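Local coordinates for protein putative NADH-depentdent flavin oxidoreductase (Cupriavidus metallidurans, PDB 5OCS) that probably acts as an FMN-dependent ene-reductase of the Old Yellow Enzyme family, drawing electrons from NAD(P)H, at residues L13-R18 / A50-I55. Sequence-based numbering, arbitrary orientation.
Sequences LELANR and AGLLII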
ATOM      1  N   LEU D  13      10.451 -16.634  17.230  1.00 26.34           N
ATOM      2  CA  LEU D  13       9.607 -15.910  16.323  1.00 22.95           C
ATOM      3  C   LEU D  13       9.519 -16.662  15.010  1.00 22.01           C
ATOM      4  O   LEU D  13      10.509 -16.761  14.272  1.00 23.25           O
ATOM      5  CB  LEU D  13      10.187 -14.501  16.142  1.00 22.37           C
ATOM      6  CG  LEU D  13       9.296 -13.503  15.423  1.00 20.64           C
ATOM      7  CD1 LEU D  13       8.025 -13.250  16.221  1.00 19.76           C
ATOM      8  CD2 LEU D  13      10.064 -12.202  15.202  1.00 19.64           C
ATOM      9  N   GLU D  14       8.351 -17.231  14.727  1.00 21.50           N
ATOM     10  CA  GLU D  14       8.141 -18.010  13.496  1.00 22.68           C
ATOM     11  C   GLU D  14       7.910 -17.045  12.342  1.00 21.27           C
ATOM     12  O   GLU D  14       7.221 -16.020  12.497  1.00 23.54           O
ATOM     13  CB  GLU D  14       6.945 -18.968  13.595  1.00 25.83           C
ATOM     14  CG  GLU D  14       7.044 -20.124  14.597  1.00 30.01           C
ATOM     15  CD  GLU D  14       8.204 -21.081  14.383  1.00 33.56           C
ATOM     16  OE1 GLU D  14       8.577 -21.413  13.226  1.00 35.33           O
ATOM     17  OE2 GLU D  14       8.723 -21.539  15.418  1.00 41.46           O
ATOM     18  N   LEU D  15       8.532 -17.339  11.210  1.00 16.79           N
ATOM     19  CA  LEU D  15       8.403 -16.532  10.022  1.00 15.29           C
ATOM     20  C   LEU D  15       7.785 -17.345   8.937  1.00 14.90           C
ATOM     21  O   LEU D  15       8.156 -18.504   8.740  1.00 15.83           O
ATOM     22  CB  LEU D  15       9.783 -16.003   9.558  1.00 14.89           C
ATOM     23  CG  LEU D  15      10.601 -15.247  10.616  1.00 14.06           C
ATOM     24  CD1 LEU D  15      11.974 -14.821  10.073  1.00 13.86           C
ATOM     25  CD2 LEU D  15       9.864 -14.005  11.167  1.00 14.16           C
ATOM     26  N   ALA D  16       6.857 -16.735   8.201  1.00 14.17           N
ATOM     27  CA  ALA D  16       6.120 -17.410   7.145  1.00 14.84           C
ATOM     28  C   ALA D  16       6.996 -17.846   5.941  1.00 13.83           C
ATOM     29  O   ALA D  16       6.669 -18.803   5.244  1.00 13.71           O
ATOM     30  CB  ALA D  16       4.984 -16.526   6.683  1.00 15.69           C
ATOM     31  N   ASN D  17       8.072 -17.105   5.695  1.00 11.72           N
ATOM     32  CA  ASN D  17       9.014 -17.390   4.633  1.00 11.66           C
ATOM     33  C   ASN D  17      10.329 -16.664   4.938  1.00 11.54           C
ATOM     34  O   ASN D  17      10.433 -16.100   5.996  1.00 11.07           O
ATOM     35  CB  ASN D  17       8.445 -16.991   3.279  1.00 11.58           C
ATOM     36  CG  ASN D  17       7.959 -15.548   3.259  1.00 11.43           C
ATOM     37  OD1 ASN D  17       8.719 -14.643   3.537  1.00 10.90           O
ATOM     38  ND2 ASN D  17       6.670 -15.341   2.926  1.00 11.80           N
ATOM     39  N   ARG D  18      11.302 -16.716   4.029  1.00 11.11           N
ATOM     40  CA  ARG D  18      12.625 -16.193   4.287  1.00 11.76           C
ATOM     41  C   ARG D  18      12.794 -14.760   3.825  1.00 10.91           C
ATOM     42  O   ARG D  18      13.914 -14.255   3.829  1.00 10.37           O
ATOM     43  CB  ARG D  18      13.659 -17.093   3.641  1.00 13.18           C
ATOM     44  CG  ARG D  18      13.657 -18.481   4.294  1.00 16.43           C
ATOM     45  CD  ARG D  18      14.588 -19.359   3.479  1.00 20.07           C
ATOM     46  NE  ARG D  18      14.492 -20.724   4.004  1.00 24.48           N
ATOM     47  CZ  ARG D  18      15.175 -21.207   5.037  1.00 24.61           C
ATOM     48  NH1 ARG D  18      16.128 -20.512   5.616  1.00 21.50           N
ATOM     49  NH2 ARG D  18      14.912 -22.447   5.457  1.00 25.08           N
ATOM     50  N   ALA D  50       5.425 -10.907   3.000  1.00  9.59           N
ATOM     51  CA  ALA D  50       6.770 -11.226   3.502  1.00  9.51           C
ATOM     52  C   ALA D  50       6.629 -11.850   4.893  1.00  9.48           C
ATOM     53  O   ALA D  50       5.633 -11.639   5.618  1.00  9.64           O
ATOM     54  CB  ALA D  50       7.602  -9.940   3.599  1.00  9.96           C
ATOM     55  N   GLY D  51       7.669 -12.554   5.313  1.00  9.01           N
ATOM     56  CA  GLY D  51       7.700 -13.123   6.629  1.00  9.03           C
ATOM     57  C   GLY D  51       7.972 -12.172   7.771  1.00  8.57           C
ATOM     58  O   GLY D  51       7.424 -12.333   8.880  1.00  8.73           O
ATOM     59  N   LEU D  52       8.781 -11.153   7.489  1.00  8.68           N
ATOM     60  CA  LEU D  52       9.332 -10.304   8.497  1.00  8.25           C
ATOM     61  C   LEU D  52       9.349  -8.849   7.994  1.00  7.87           C
ATOM     62  O   LEU D  52       9.797  -8.539   6.887  1.00  7.39           O
ATOM     63  CB  LEU D  52      10.751 -10.784   8.797  1.00  8.76           C
ATOM     64  CG  LEU D  52      11.462  -9.966   9.862  1.00  9.01           C
ATOM     65  CD1 LEU D  52      10.769  -9.984  11.237  1.00  9.12           C
ATOM     66  CD2 LEU D  52      12.924 -10.380   9.965  1.00  9.57           C
ATOM     67  N   LEU D  53       8.851  -7.962   8.834  1.00  8.22           N
ATOM     68  CA  LEU D  53       8.980  -6.533   8.588  1.00  8.14           C
ATOM     69  C   LEU D  53       9.931  -5.970   9.638  1.00  8.17           C
ATOM     70  O   LEU D  53       9.792  -6.248  10.855  1.00  8.77           O
ATOM     71  CB  LEU D  53       7.607  -5.875   8.725  1.00  8.40           C
ATOM     72  CG  LEU D  53       7.579  -4.344   8.802  1.00  9.29           C
ATOM     73  CD1 LEU D  53       8.134  -3.666   7.575  1.00  9.47           C
ATOM     74  CD2 LEU D  53       6.152  -3.900   9.051  1.00 10.56           C
ATOM     75  N   ILE D  54      10.898  -5.160   9.211  1.00  8.25           N
ATOM     76  CA  ILE D  54      11.779  -4.471  10.122  1.00  8.31           C
ATOM     77  C   ILE D  54      11.531  -2.997   9.919  1.00  8.25           C
ATOM     78  O   ILE D  54      11.842  -2.490   8.833  1.00  8.52           O
ATOM     79  CB  ILE D  54      13.275  -4.754   9.839  1.00  8.48           C
ATOM     80  CG1 ILE D  54      13.524  -6.259   9.736  1.00  8.35           C
ATOM     81  CG2 ILE D  54      14.129  -4.151  10.953  1.00  8.96           C
ATOM     82  CD1 ILE D  54      14.951  -6.661   9.375  1.00  8.85           C
ATOM     83  N   ILE D  55      10.977  -2.345  10.952  1.00  8.34           N
ATOM     84  CA  ILE D  55      10.697  -0.934  10.923  1.00  8.44           C
ATOM     85  C   ILE D  55      12.024  -0.163  10.808  1.00  8.68           C
ATOM     86  O   ILE D  55      13.044  -0.604  11.363  1.00  8.88           O
ATOM     87  CB  ILE D  55       9.863  -0.497  12.158  1.00  8.81           C
ATOM     88  CG1 ILE D  55       8.422  -1.039  12.061  1.00  8.84           C
ATOM     89  CG2 ILE D  55       9.779   1.025  12.301  1.00  9.37           C
ATOM     90  CD1 ILE D  55       7.680  -1.081  13.378  1.00  9.11           C
TER
HETATM   91  O   HOH W   1       5.715 -14.271   9.192  1.00 12.13           O
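N17 meets the backbone of G51 through its amide group. OD1 of N17 accepts a weak hydrogen bond from N of G51, 2.9 Å long and bent to 121° at the hydrogen. The same oxygen also takes the N-H of I19, and ND2 of N17 donates to the carbonyl of G49. Bonds at both ends of the amide thus fix its rotation. CG of N17 stands between its own backbone N and carbonyl carbon (chi1 53°), and from there the amide reaches G51.

G51 has no side chain, and the backbones of 13-18 and 50-55 come close here. CA of A16 and CA of G51 are 4.6 Å apart. CA of G51 lies 4.0 Å from N of A16. One water links the two backbones. It accepts from N of A16 at 2.9 Å and donates to O of G51 at 2.6 Å.

The apolar part lies beside this bridge. CG of L15 is anti to its own carbonyl carbon (chi1 -54°). Its CD2 lies 3.7 Å from O of G51. The same methyl is 4.1 Å from CB of L52 and equally near CD1 of L52. The two leucine side chains cross obliquely.

The contact is structural packing at the N-terminal end of the second TIM-barrel strand, 52-59. It joins the hairpin of strands 8-10 and 13-15, and the loop with N17 that leads into strand 19-21, to G51 just before strand 52-59 and to L52 at its start. L15 also packs on I10 of the hairpin and A96 of strand 96-102. The backbone of L52 bonds to I19 and I21 of strand 19-21. Its side chain rests on A20 of that strand and T98 of strand 96-102, the neighbours of 52-59 in the barrel.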